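Local coordinates for protein formate dehydrogenase (PDB 1QP8) that binds NADPH and probably reduces glyoxylate or hydroxypyruvate as a D-2-hydroxyacid dehydrogenase, at residues A[11-16]-A[277-282]; A[18-23]-A[285-290]; A[96-101]-A[175-180]; A[105-110]-A[115-120]. All blocks are in the same frame, centred on the assembly; numbering follows the deposited sequence.

Contact 1 of 4, residues A[11-16]-A[277-282]; sequences PEAEEE and EAVRNL
Ala-13 and Val-279 make the nearest backbone pairing between two helices, with CA atoms 6.7 Å apart, and their methyl groups do most of the touching. Val-279 CG2 lies 3.9 Å from Ala-13 CB, an ordinary van der Waals distance between two apolar carbons. The second valine methyl reaches the residue about one turn further along the partner helix: Val-279 CG1 is 4.3 Å from Glu-16 CB, so it is the aliphatic root of the glutamate, not its carboxylate, that borders the valine. Both approaches follow from the valine torsion. With CG1 opposite the backbone N (chi1 173°), CG2 stands beside that nitrogen, and the fork straddles residues 13 and 16. The CB of Val-279 points at the partner helix, whereas that of Ala-13 runs across the interface. Only three residues touch, and the pair buries a small total of 96 Å². No hydrogen bond or ion pair crosses between the segments, and each helix is held by its own backbone bonds, such as Glu-15 N to Pro-11 O at 3.1 Å. Further out, the same face of helix 11-18 continues along helix 268-286, Ala-13 resting also on Val-275 and Glu-16 on Ile-283. On a different side of the longer helix, Asn-281 hydrogen-bonds to Gln-55 of strand 54-55 and to the backbone of Arg-292. Helix 11-18 is the crossover helix of a beta-alpha-beta unit, linking parallel strands 2-4 and 22-24, and it packs here on helix 268-286, which also meets strand 54-55.

Contact 2 of 4, residues A[18-23]-A[285-290]; sequences RKYFKI and YATGGR
Phe-21 and Tyr-20 reach across to Ala-286 and Thr-287 as two neighbouring ring-to-methyl contacts. The phenylalanine leads with the far end of its ring: CZ is 3.4 Å from Ala-286 CB, and CE2 follows at 3.9 Å from the same methyl, which lies obliquely to the ring. Its CB does not point at the helix end, and the reach comes from the torsion, CG set opposite the carbonyl carbon (chi1 -51°). The CB of Tyr-20 does head for the partner; here it is one side of the ring that touches, with CE2 3.6 Å from Thr-287 CG2. The side chains of Tyr-20 and Thr-287 cross obliquely. Thr-287 keeps OG1 between its backbone N and carbonyl carbon (chi1 45°), and this rotation hands the methyl to the tyrosine while the hydroxyl hydrogen-bonds to the carbonyl of Ile-283, one turn back in helix 268-286. That helix stops here in a Schellman motif: Gly-288, at phi 82°, is its C-prime residue, with Gly-288 N bonded to Tyr-285 O at 3.0 Å and Gly-289 N to Thr-284 O. The segments share no hydrogen bond. Their 146 Å² interface therefore rests on dispersion and on removing carbon surface from water, a non-directional contact that the polar groups of the helix end do not enter.

Contact 3 of 4, residues A[96-101]-A[175-180]; sequences APYKRI and ARAAVC
Tyr-98 bears the contact: the end of its ring meets Arg-176 and Ala-177. Along 96-101, Pro-97 first offers its carbonyl oxygen to Arg-100. At Tyr-98 the ring swings out with CG opposite the backbone N (chi1 -164°). CE1 comes 3.8 Å from Arg-176 O, which lies at the ring edge near its plane, and the same CE1 is 4.2 Å from Ala-177 CB. The phenol oxygen stands 4.0 Å from Arg-176 NE, the two side chains crossing at about a right angle, but its hydrogen bond goes to Leu-121 O. Lys-99 NZ makes a salt bridge to Glu-88 of the second subunit. Arg-100 folds back, its NE donating to Pro-97 O at 3.3 Å with an N-H...O angle of 164°; NE lies in the carbonyl plane and the oxygen close to the guanidinium plane. Asp-203, the salt-bridge partner of Arg-176, is also a weak, long ion-pair partner of Arg-100. Strand 177-180 lies between strands 126-130 and 205-208; Tyr-98, at the end of helix 83-98, packs at its start, on an inner strand of the six-stranded parallel sheet, order 2-1-3-4-5-6, of a Rossmann-type nucleotide-binding domain.

Contact 4 of 4, residues A[105-110]-A[115-120]; sequences GEKMKR and RDVEIP
Lys-107 and Asp-116 form a salt bridge, their side chains approaching from opposite directions. The modelled distance from Lys-107 NZ to Asp-116 OD1, 2.4 Å, is very short, and the detailed placement of the two groups is doubtful at this resolution. Two torsions bring the charges together: the lysine chain bends at its third torsion (chi3 59°), and Asp-116 carries CG between its backbone N and carbonyl carbon (chi1 53°). A second carboxylate, Asp-112, lies at the range of a weak, long ion pair with the same nitrogen. The bridge closes the turn between helix 101-109 and the extended connection to strand 126-130, the strand that leads into the probable GxGxxG loop of the Rossmann domain. That connection also reaches the second subunit, where Ile-119 makes backbone hydrogen bonds and Glu-118 accepts one from Glu-268 N of that subunit. Packing is slight: Val-117 points its CB at the helix, and its CG2 methyl lies 3.7 Å from Lys-107 NZ, beside the end of the lysine chain. The carbonyl of Val-117 is bound by the hydroxyl of Tyr-104, on the same helix, while selenomethionine Met-108 packs on Pro-259 of the second subunit.

In the fold
From the N terminus, helix 11-18 meets helix 268-286 in contact 1, closing a loop of 260 residues. Strand 22-24 follows, and contact 2 joins the residues leading into it to the end of the same long helix; the two loops cross, and the contacts touch through Leu-282 and Phe-21. Both tie the N-terminal beta-alpha-beta unit to the last helix, 268-286. Contact 3 is nested inside both loops, on the opposite side of the chain's centre, about 37 Å from contact 1 between centres, and joins helix 83-98 to the Rossmann sheet. Contact 4, nested within contact 3, closes a four-residue turn; Lys-99 and Pro-120 probably hydrogen-bond between them, and both contacts reach the second subunit.

Contact 1 of 4, residues A[11-16]-A[277-282]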
loop_
_atom_site.group_PDB
_atom_site.type_symbol
_atom_site.label_atom_id
_atom_site.label_comp_id
_atom_site.label_asym_id
_atom_site.label_seq_id
_atom_site.Cartn_x
_atom_site.Cartn_y
_atom_site.Cartn_z
ATOM N N PRO A 11 24.217 2.740 22.545
ATOM C CA PRO A 11 25.564 2.247 22.870
ATOM C C PRO A 11 26.432 2.072 21.636
ATOM O O PRO A 11 27.644 2.282 21.670
ATOM C CB PRO A 11 25.280 0.921 23.557
ATOM C CG PRO A 11 24.028 1.247 24.338
ATOM C CD PRO A 11 23.192 1.995 23.300
ATOM N N GLU A 12 25.795 1.669 20.547
ATOM C CA GLU A 12 26.487 1.474 19.283
ATOM C C GLU A 12 27.130 2.801 18.837
ATOM O O GLU A 12 28.287 2.836 18.404
ATOM C CB GLU A 12 25.483 0.983 18.234
ATOM C CG GLU A 12 24.041 1.392 18.547
ATOM C CD GLU A 12 23.108 1.275 17.353
ATOM O OE1 GLU A 12 22.956 0.158 16.811
ATOM O OE2 GLU A 12 22.528 2.310 16.958
ATOM N N ALA A 13 26.365 3.886 18.963
ATOM C CA ALA A 13 26.812 5.222 18.588
ATOM C C ALA A 13 27.949 5.721 19.480
ATOM O O ALA A 13 29.021 6.096 18.973
ATOM C CB ALA A 13 25.637 6.194 18.652
ATOM N N GLU A 14 27.708 5.732 20.798
ATOM C CA GLU A 14 28.703 6.180 21.775
ATOM C C GLU A 14 30.036 5.495 21.539
ATOM O O GLU A 14 31.082 6.135 21.555
ATOM C CB GLU A 14 28.237 5.894 23.197
ATOM C CG GLU A 14 27.093 6.772 23.636
ATOM C CD GLU A 14 26.746 6.598 25.098
ATOM O OE1 GLU A 14 26.253 5.512 25.478
ATOM O OE2 GLU A 14 26.971 7.556 25.865
ATOM N N GLU A 15 30.005 4.191 21.308
ATOM C CA GLU A 15 31.244 3.493 21.079
ATOM C C GLU A 15 31.994 4.204 19.962
ATOM O O GLU A 15 33.129 4.654 20.153
ATOM C CB GLU A 15 30.990 2.036 20.701
ATOM C CG GLU A 15 32.256 1.196 20.760
ATOM C CD GLU A 15 31.998 -0.285 20.587
ATOM O OE1 GLU A 15 31.122 -0.823 21.301
ATOM O OE2 GLU A 15 32.680 -0.911 19.744
ATOM N N GLU A 16 31.359 4.322 18.802
ATOM C CA GLU A 16 31.992 4.978 17.664
ATOM C C GLU A 16 32.413 6.442 17.901
ATOM O O GLU A 16 33.527 6.840 17.545
ATOM C CB GLU A 16 31.075 4.883 16.443
ATOM C CG GLU A 16 31.216 3.572 15.676
ATOM C CD GLU A 16 32.556 3.456 14.961
ATOM O OE1 GLU A 16 32.846 4.318 14.096
ATOM O OE2 GLU A 16 33.322 2.509 15.264
ATOM N N GLU A 277 23.617 6.765 11.088
ATOM C CA GLU A 277 23.947 7.507 9.882
ATOM C C GLU A 277 24.406 8.920 10.205
ATOM O O GLU A 277 25.272 9.469 9.528
ATOM C CB GLU A 277 22.754 7.537 8.945
ATOM C CG GLU A 277 23.131 7.138 7.555
ATOM C CD GLU A 277 21.938 6.697 6.760
ATOM O OE1 GLU A 277 21.356 5.642 7.106
ATOM O OE2 GLU A 277 21.574 7.410 5.793
ATOM N N ALA A 278 23.825 9.504 11.245
ATOM C CA ALA A 278 24.201 10.845 11.659
ATOM C C ALA A 278 25.625 10.789 12.193
ATOM O O ALA A 278 26.446 11.673 11.923
ATOM C CB ALA A 278 23.268 11.335 12.739
ATOM N N VAL A 279 25.911 9.733 12.948
ATOM C CA VAL A 279 27.225 9.565 13.528
ATOM C C VAL A 279 28.236 9.324 12.427
ATOM O O VAL A 279 29.398 9.717 12.551
ATOM C CB VAL A 279 27.260 8.398 14.533
ATOM C CG1 VAL A 279 28.680 8.152 14.990
ATOM C CG2 VAL A 279 26.411 8.725 15.739
ATOM N N ARG A 280 27.808 8.695 11.339
ATOM C CA ARG A 280 28.754 8.458 10.250
ATOM C C ARG A 280 29.090 9.736 9.503
ATOM O O ARG A 280 30.228 9.943 9.096
ATOM C CB ARG A 280 28.227 7.403 9.279
ATOM C CG ARG A 280 27.990 6.077 9.965
ATOM C CD ARG A 280 27.979 4.896 9.015
ATOM N NE ARG A 280 27.319 3.751 9.639
ATOM C CZ ARG A 280 26.000 3.586 9.680
ATOM N NH1 ARG A 280 25.197 4.486 9.124
ATOM N NH2 ARG A 280 25.481 2.531 10.298
ATOM N N ASN A 281 28.109 10.615 9.360
ATOM C CA ASN A 281 28.322 11.849 8.633
ATOM C C ASN A 281 29.192 12.803 9.426
ATOM O O ASN A 281 30.000 13.564 8.880
ATOM C CB ASN A 281 26.982 12.504 8.338
ATOM C CG ASN A 281 27.088 13.576 7.279
ATOM O OD1 ASN A 281 27.585 13.323 6.182
ATOM N ND2 ASN A 281 26.626 14.782 7.598
ATOM N N LEU A 282 29.018 12.748 10.730
ATOM C CA LEU A 282 29.745 13.607 11.628
ATOM C C LEU A 282 31.217 13.220 11.614
ATOM O O LEU A 282 32.104 14.078 11.645
ATOM C CB LEU A 282 29.132 13.445 13.009
ATOM C CG LEU A 282 29.572 14.267 14.200
ATOM C CD1 LEU A 282 29.901 15.646 13.749
ATOM C CD2 LEU A 282 28.443 14.261 15.247
#

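Contact 2 of 4, residues A[18-23]-A[285-290]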
loop_
_atom_site.group_PDB
_atom_site.type_symbol
_atom_site.label_atom_id
_atom_site.label_comp_id
_atom_site.label_asym_id
_atom_site.label_seq_id
_atom_site.Cartn_x
_atom_site.Cartn_y
_atom_site.Cartn_z
ATOM N N ARG A 18 33.230 7.939 20.623
ATOM C CA ARG A 18 34.361 8.020 21.543
ATOM C C ARG A 18 35.716 7.813 20.881
ATOM O O ARG A 18 36.742 8.207 21.432
ATOM C CB ARG A 18 34.177 7.037 22.694
ATOM C CG ARG A 18 33.014 7.410 23.586
ATOM C CD ARG A 18 32.903 6.501 24.787
ATOM N NE ARG A 18 31.704 6.790 25.570
ATOM C CZ ARG A 18 31.318 6.084 26.630
ATOM N NH1 ARG A 18 32.043 5.049 27.034
ATOM N NH2 ARG A 18 30.202 6.400 27.276
ATOM N N LYS A 19 35.723 7.206 19.699
ATOM C CA LYS A 19 36.970 6.979 18.982
ATOM C C LYS A 19 37.376 8.255 18.248
ATOM O O LYS A 19 38.520 8.395 17.798
ATOM C CB LYS A 19 36.800 5.835 17.984
ATOM C CG LYS A 19 36.339 4.545 18.619
ATOM C CD LYS A 19 36.193 3.446 17.586
ATOM C CE LYS A 19 35.735 2.137 18.239
ATOM N NZ LYS A 19 35.738 0.958 17.305
ATOM N N TYR A 20 36.434 9.196 18.146
ATOM C CA TYR A 20 36.689 10.453 17.447
ATOM C C TYR A 20 36.556 11.730 18.247
ATOM O O TYR A 20 37.231 12.704 17.950
ATOM C CB TYR A 20 35.782 10.574 16.225
ATOM C CG TYR A 20 36.099 9.574 15.158
ATOM C CD1 TYR A 20 35.507 8.312 15.162
ATOM C CD2 TYR A 20 37.053 9.855 14.190
ATOM C CE1 TYR A 20 35.876 7.347 14.232
ATOM C CE2 TYR A 20 37.424 8.910 13.261
ATOM C CZ TYR A 20 36.840 7.655 13.290
ATOM O OH TYR A 20 37.259 6.696 12.399
ATOM N N PHE A 21 35.699 11.735 19.256
ATOM C CA PHE A 21 35.482 12.952 20.024
ATOM C C PHE A 21 35.517 12.777 21.527
ATOM O O PHE A 21 35.612 11.676 22.043
ATOM C CB PHE A 21 34.101 13.551 19.700
ATOM C CG PHE A 21 33.821 13.712 18.237
ATOM C CD1 PHE A 21 33.379 12.637 17.481
ATOM C CD2 PHE A 21 34.007 14.941 17.612
ATOM C CE1 PHE A 21 33.124 12.787 16.127
ATOM C CE2 PHE A 21 33.757 15.094 16.267
ATOM C CZ PHE A 21 33.313 14.015 15.521
ATOM N N LYS A 22 35.439 13.907 22.213
ATOM C CA LYS A 22 35.343 13.924 23.649
ATOM C C LYS A 22 33.878 14.356 23.816
ATOM O O LYS A 22 33.530 15.530 23.663
ATOM C CB LYS A 22 36.265 14.966 24.273
ATOM C CG LYS A 22 35.952 15.151 25.751
ATOM C CD LYS A 22 36.816 16.184 26.448
ATOM C CE LYS A 22 36.443 16.241 27.931
ATOM N NZ LYS A 22 36.992 17.446 28.612
ATOM N N ILE A 23 33.010 13.391 24.074
ATOM C CA ILE A 23 31.600 13.683 24.244
ATOM C C ILE A 23 31.465 14.546 25.471
ATOM O O ILE A 23 32.147 14.315 26.457
ATOM C CB ILE A 23 30.798 12.384 24.428
ATOM C CG1 ILE A 23 30.943 11.523 23.178
ATOM C CG2 ILE A 23 29.336 12.697 24.707
ATOM C CD1 ILE A 23 30.136 10.269 23.217
ATOM N N TYR A 285 33.028 14.369 8.692
ATOM C CA TYR A 285 33.312 15.776 8.861
ATOM C C TYR A 285 34.576 15.839 9.713
ATOM O O TYR A 285 35.530 16.543 9.391
ATOM C CB TYR A 285 32.195 16.480 9.610
ATOM C CG TYR A 285 32.667 17.780 10.214
ATOM C CD1 TYR A 285 32.770 18.932 9.437
ATOM C CD2 TYR A 285 33.070 17.841 11.550
ATOM C CE1 TYR A 285 33.262 20.111 9.968
ATOM C CE2 TYR A 285 33.563 19.007 12.091
ATOM C CZ TYR A 285 33.658 20.142 11.296
ATOM O OH TYR A 285 34.146 21.312 11.826
ATOM N N ALA A 286 34.570 15.091 10.808
ATOM C CA ALA A 286 35.701 15.056 11.728
ATOM C C ALA A 286 37.010 14.668 11.051
ATOM O O ALA A 286 38.051 15.245 11.332
ATOM C CB ALA A 286 35.409 14.091 12.867
ATOM N N THR A 287 36.959 13.686 10.165
ATOM C CA THR A 287 38.159 13.246 9.483
ATOM C C THR A 287 38.520 14.073 8.252
ATOM O O THR A 287 39.364 13.670 7.451
ATOM C CB THR A 287 38.039 11.774 9.103
ATOM O OG1 THR A 287 36.754 11.521 8.534
ATOM C CG2 THR A 287 38.195 10.925 10.329
ATOM N N GLY A 288 37.875 15.226 8.102
ATOM C CA GLY A 288 38.179 16.109 6.988
ATOM C C GLY A 288 37.547 15.834 5.636
ATOM O O GLY A 288 38.062 16.285 4.612
ATOM N N GLY A 289 36.442 15.097 5.616
ATOM C CA GLY A 289 35.775 14.811 4.356
ATOM C C GLY A 289 34.544 15.688 4.221
ATOM O O GLY A 289 34.224 16.438 5.140
ATOM N N ARG A 290 33.855 15.608 3.087
ATOM C CA ARG A 290 32.654 16.405 2.879
ATOM C C ARG A 290 31.414 15.730 3.452
ATOM O O ARG A 290 30.978 14.701 2.956
ATOM C CB ARG A 290 32.425 16.650 1.395
ATOM C CG ARG A 290 31.035 17.188 1.100
ATOM C CD ARG A 290 31.017 17.910 -0.220
ATOM N NE ARG A 290 32.100 18.883 -0.272
ATOM C CZ ARG A 290 32.159 19.882 -1.135
ATOM N NH1 ARG A 290 31.190 20.049 -2.025
ATOM N NH2 ARG A 290 33.189 20.712 -1.104
#

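Contact 3 of 4, residues A[96-101]-A[175-180]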
loop_
_atom_site.group_PDB
_atom_site.type_symbol
_atom_site.label_atom_id
_atom_site.label_comp_id
_atom_site.label_asym_id
_atom_site.label_seq_id
_atom_site.Cartn_x
_atom_site.Cartn_y
_atom_site.Cartn_z
ATOM N N ALA A 96 -4.701 2.851 1.829
ATOM C CA ALA A 96 -5.754 2.551 2.797
ATOM C C ALA A 96 -7.048 3.251 2.434
ATOM O O ALA A 96 -8.100 2.618 2.356
ATOM C CB ALA A 96 -5.328 2.936 4.208
ATOM N N PRO A 97 -6.994 4.576 2.232
ATOM C CA PRO A 97 -8.200 5.324 1.867
ATOM C C PRO A 97 -8.485 5.197 0.368
ATOM O O PRO A 97 -9.645 5.107 -0.052
ATOM C CB PRO A 97 -7.861 6.779 2.226
ATOM C CG PRO A 97 -6.488 6.736 2.869
ATOM C CD PRO A 97 -5.841 5.473 2.419
ATOM N N TYR A 98 -7.421 5.201 -0.436
ATOM C CA TYR A 98 -7.562 5.120 -1.887
ATOM C C TYR A 98 -8.307 3.883 -2.345
ATOM O O TYR A 98 -9.319 3.990 -3.013
ATOM C CB TYR A 98 -6.201 5.150 -2.568
ATOM C CG TYR A 98 -6.275 5.465 -4.047
ATOM C CD1 TYR A 98 -6.373 6.777 -4.491
ATOM C CD2 TYR A 98 -6.244 4.449 -5.000
ATOM C CE1 TYR A 98 -6.437 7.074 -5.846
ATOM C CE2 TYR A 98 -6.312 4.731 -6.356
ATOM C CZ TYR A 98 -6.410 6.046 -6.780
ATOM O OH TYR A 98 -6.510 6.340 -8.132
ATOM N N LYS A 99 -7.804 2.707 -2.003
ATOM C CA LYS A 99 -8.486 1.488 -2.416
ATOM C C LYS A 99 -9.730 1.243 -1.556
ATOM O O LYS A 99 -10.322 0.151 -1.585
ATOM C CB LYS A 99 -7.528 0.292 -2.346
ATOM C CG LYS A 99 -6.281 0.457 -3.194
ATOM C CD LYS A 99 -6.595 0.487 -4.674
ATOM C CE LYS A 99 -6.780 -0.915 -5.230
ATOM N NZ LYS A 99 -7.268 -0.900 -6.648
ATOM N N ARG A 100 -10.106 2.267 -0.788
ATOM C CA ARG A 100 -11.293 2.216 0.063
ATOM C C ARG A 100 -11.275 1.083 1.104
ATOM O O ARG A 100 -12.332 0.578 1.507
ATOM C CB ARG A 100 -12.524 2.069 -0.832
ATOM C CG ARG A 100 -12.456 2.874 -2.145
ATOM C CD ARG A 100 -13.044 4.276 -2.035
ATOM N NE ARG A 100 -12.063 5.334 -2.260
ATOM C CZ ARG A 100 -12.238 6.345 -3.111
ATOM N NH1 ARG A 100 -13.358 6.432 -3.832
ATOM N NH2 ARG A 100 -11.311 7.291 -3.233
ATOM N N ILE A 101 -10.089 0.673 1.540
ATOM C CA ILE A 101 -10.000 -0.393 2.531
ATOM C C ILE A 101 -10.635 0.037 3.863
ATOM O O ILE A 101 -11.487 -0.670 4.423
ATOM C CB ILE A 101 -8.539 -0.781 2.813
ATOM C CG1 ILE A 101 -7.871 -1.316 1.539
ATOM C CG2 ILE A 101 -8.493 -1.821 3.917
ATOM C CD1 ILE A 101 -8.382 -2.670 1.091
ATOM N N ALA A 175 -5.471 15.624 -10.734
ATOM C CA ALA A 175 -4.767 14.477 -10.190
ATOM C C ALA A 175 -5.732 13.759 -9.242
ATOM O O ALA A 175 -6.553 14.401 -8.565
ATOM C CB ALA A 175 -3.522 14.929 -9.456
ATOM N N ARG A 176 -5.658 12.429 -9.214
ATOM C CA ARG A 176 -6.533 11.659 -8.341
ATOM C C ARG A 176 -5.873 11.388 -7.002
ATOM O O ARG A 176 -6.502 10.845 -6.093
ATOM C CB ARG A 176 -6.953 10.344 -9.003
ATOM C CG ARG A 176 -7.978 10.568 -10.099
ATOM C CD ARG A 176 -8.340 9.316 -10.899
ATOM N NE ARG A 176 -9.276 8.397 -10.240
ATOM C CZ ARG A 176 -10.231 8.752 -9.375
ATOM N NH1 ARG A 176 -10.403 10.024 -9.016
ATOM N NH2 ARG A 176 -11.051 7.823 -8.896
ATOM N N ALA A 177 -4.615 11.804 -6.874
ATOM C CA ALA A 177 -3.868 11.596 -5.648
ATOM C C ALA A 177 -2.574 12.371 -5.638
ATOM O O ALA A 177 -2.046 12.738 -6.679
ATOM C CB ALA A 177 -3.560 10.138 -5.489
ATOM N N ALA A 178 -2.050 12.585 -4.443
ATOM C CA ALA A 178 -0.810 13.300 -4.273
ATOM C C ALA A 178 -0.154 12.796 -3.006
ATOM O O ALA A 178 -0.826 12.560 -2.003
ATOM C CB ALA A 178 -1.084 14.782 -4.156
ATOM N N VAL A 179 1.156 12.606 -3.066
ATOM C CA VAL A 179 1.934 12.172 -1.919
ATOM C C VAL A 179 2.897 13.326 -1.689
ATOM O O VAL A 179 3.846 13.501 -2.452
ATOM C CB VAL A 179 2.746 10.899 -2.239
ATOM C CG1 VAL A 179 3.787 10.651 -1.153
ATOM C CG2 VAL A 179 1.811 9.706 -2.363
ATOM N N CYS A 180 2.647 14.137 -0.668
ATOM C CA CYS A 180 3.528 15.263 -0.398
ATOM C C CYS A 180 4.621 14.894 0.598
ATOM O O CYS A 180 4.356 14.264 1.623
ATOM C CB CYS A 180 2.742 16.466 0.125
ATOM S SG CYS A 180 3.843 17.842 0.586
#

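Contact 4 of 4, residues A[105-110]-A[115-120]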
loop_
_atom_site.group_PDB
_atom_site.type_symbol
_atom_site.label_atom_id
_atom_site.label_comp_id
_atom_site.label_asym_id
_atom_site.label_seq_id
_atom_site.Cartn_x
_atom_site.Cartn_y
_atom_site.Cartn_z
ATOM N N GLY A 105 -14.083 -1.531 5.341
ATOM C CA GLY A 105 -13.912 -2.274 6.575
ATOM C C GLY A 105 -14.941 -1.807 7.588
ATOM O O GLY A 105 -15.462 -2.602 8.374
ATOM N N GLU A 106 -15.235 -0.507 7.565
ATOM C CA GLU A 106 -16.216 0.065 8.474
ATOM C C GLU A 106 -17.589 -0.462 8.119
ATOM O O GLU A 106 -18.323 -0.940 8.986
ATOM C CB GLU A 106 -16.225 1.594 8.399
ATOM C CG GLU A 106 -14.988 2.255 8.974
ATOM C CD GLU A 106 -14.562 1.633 10.291
ATOM O OE1 GLU A 106 -15.412 1.499 11.195
ATOM O OE2 GLU A 106 -13.371 1.276 10.426
ATOM N N LYS A 107 -17.935 -0.395 6.838
ATOM C CA LYS A 107 -19.241 -0.870 6.403
ATOM C C LYS A 107 -19.449 -2.330 6.770
ATOM O O LYS A 107 -20.542 -2.713 7.171
ATOM C CB LYS A 107 -19.403 -0.655 4.905
ATOM C CG LYS A 107 -19.132 0.804 4.508
ATOM C CD LYS A 107 -19.293 1.048 3.015
ATOM C CE LYS A 107 -20.693 0.683 2.573
ATOM N NZ LYS A 107 -21.003 1.220 1.242
HETATM N N MSE A 108 -18.400 -3.142 6.664
HETATM C CA MSE A 108 -18.521 -4.553 7.010
HETATM C C MSE A 108 -18.835 -4.681 8.498
HETATM O O MSE A 108 -19.733 -5.431 8.901
HETATM C CB MSE A 108 -17.224 -5.304 6.698
HETATM C CG MSE A 108 -16.945 -5.547 5.217
HETATM SE SE MSE A 108 -18.079 -6.707 4.403
HETATM C CE MSE A 108 -18.970 -5.551 3.344
ATOM N N LYS A 109 -18.086 -3.945 9.312
ATOM C CA LYS A 109 -18.282 -3.979 10.755
ATOM C C LYS A 109 -19.698 -3.619 11.166
ATOM O O LYS A 109 -20.246 -4.236 12.072
ATOM C CB LYS A 109 -17.316 -3.029 11.456
ATOM C CG LYS A 109 -15.956 -3.611 11.665
ATOM C CD LYS A 109 -14.920 -2.530 12.034
ATOM N N ARG A 110 -20.294 -2.630 10.500
ATOM C CA ARG A 110 -21.639 -2.205 10.871
ATOM C C ARG A 110 -22.749 -3.052 10.263
ATOM O O ARG A 110 -23.929 -2.788 10.488
ATOM C CB ARG A 110 -21.853 -0.721 10.549
ATOM C CG ARG A 110 -22.255 -0.446 9.140
ATOM C CD ARG A 110 -22.560 1.013 8.936
ATOM N NE ARG A 110 -21.346 1.806 8.800
ATOM C CZ ARG A 110 -21.121 2.651 7.794
ATOM N NH1 ARG A 110 -22.036 2.805 6.839
ATOM N NH2 ARG A 110 -19.981 3.346 7.744
ATOM N N ARG A 115 -21.979 -3.159 -2.100
ATOM C CA ARG A 115 -20.796 -2.843 -2.883
ATOM C C ARG A 115 -21.132 -1.584 -3.658
ATOM O O ARG A 115 -20.930 -1.510 -4.868
ATOM C CB ARG A 115 -20.465 -3.981 -3.858
ATOM C CG ARG A 115 -20.276 -5.340 -3.196
ATOM C CD ARG A 115 -19.663 -6.358 -4.154
ATOM N NE ARG A 115 -20.499 -7.548 -4.258
ATOM C CZ ARG A 115 -20.045 -8.785 -4.432
ATOM N NH1 ARG A 115 -18.744 -9.012 -4.529
ATOM N NH2 ARG A 115 -20.894 -9.803 -4.482
ATOM N N ASP A 116 -21.649 -0.591 -2.947
ATOM C CA ASP A 116 -22.039 0.672 -3.563
ATOM C C ASP A 116 -20.906 1.635 -3.847
ATOM O O ASP A 116 -21.102 2.606 -4.565
ATOM C CB ASP A 116 -23.037 1.393 -2.674
ATOM C CG ASP A 116 -22.528 1.549 -1.260
ATOM O OD1 ASP A 116 -22.584 0.547 -0.500
ATOM O OD2 ASP A 116 -22.060 2.661 -0.924
ATOM N N VAL A 117 -19.737 1.396 -3.268
ATOM C CA VAL A 117 -18.593 2.291 -3.478
ATOM C C VAL A 117 -17.649 1.700 -4.514
ATOM O O VAL A 117 -17.198 0.562 -4.362
ATOM C CB VAL A 117 -17.754 2.478 -2.186
ATOM C CG1 VAL A 117 -16.665 3.508 -2.424
ATOM C CG2 VAL A 117 -18.634 2.887 -1.033
ATOM N N GLU A 118 -17.337 2.453 -5.563
ATOM C CA GLU A 118 -16.421 1.916 -6.561
ATOM C C GLU A 118 -14.975 2.077 -6.099
ATOM O O GLU A 118 -14.597 3.091 -5.498
ATOM C CB GLU A 118 -16.615 2.581 -7.927
ATOM C CG GLU A 118 -15.731 1.965 -9.011
ATOM C CD GLU A 118 -16.250 2.191 -10.420
ATOM O OE1 GLU A 118 -16.432 3.361 -10.821
ATOM O OE2 GLU A 118 -16.471 1.188 -11.132
ATOM N N ILE A 119 -14.176 1.054 -6.374
ATOM C CA ILE A 119 -12.776 1.038 -5.993
ATOM C C ILE A 119 -11.891 1.625 -7.079
ATOM O O ILE A 119 -11.801 1.092 -8.176
ATOM C CB ILE A 119 -12.379 -0.392 -5.654
ATOM C CG1 ILE A 119 -13.228 -0.833 -4.460
ATOM C CG2 ILE A 119 -10.893 -0.481 -5.357
ATOM C CD1 ILE A 119 -12.946 -2.197 -3.959
ATOM N N PRO A 120 -11.245 2.761 -6.795
ATOM C CA PRO A 120 -10.370 3.422 -7.762
ATOM C C PRO A 120 -9.211 2.542 -8.127
ATOM O O PRO A 120 -8.815 1.672 -7.353
ATOM C CB PRO A 120 -9.871 4.650 -7.014
ATOM C CG PRO A 120 -10.980 4.961 -6.095
ATOM C CD PRO A 120 -11.367 3.577 -5.580
#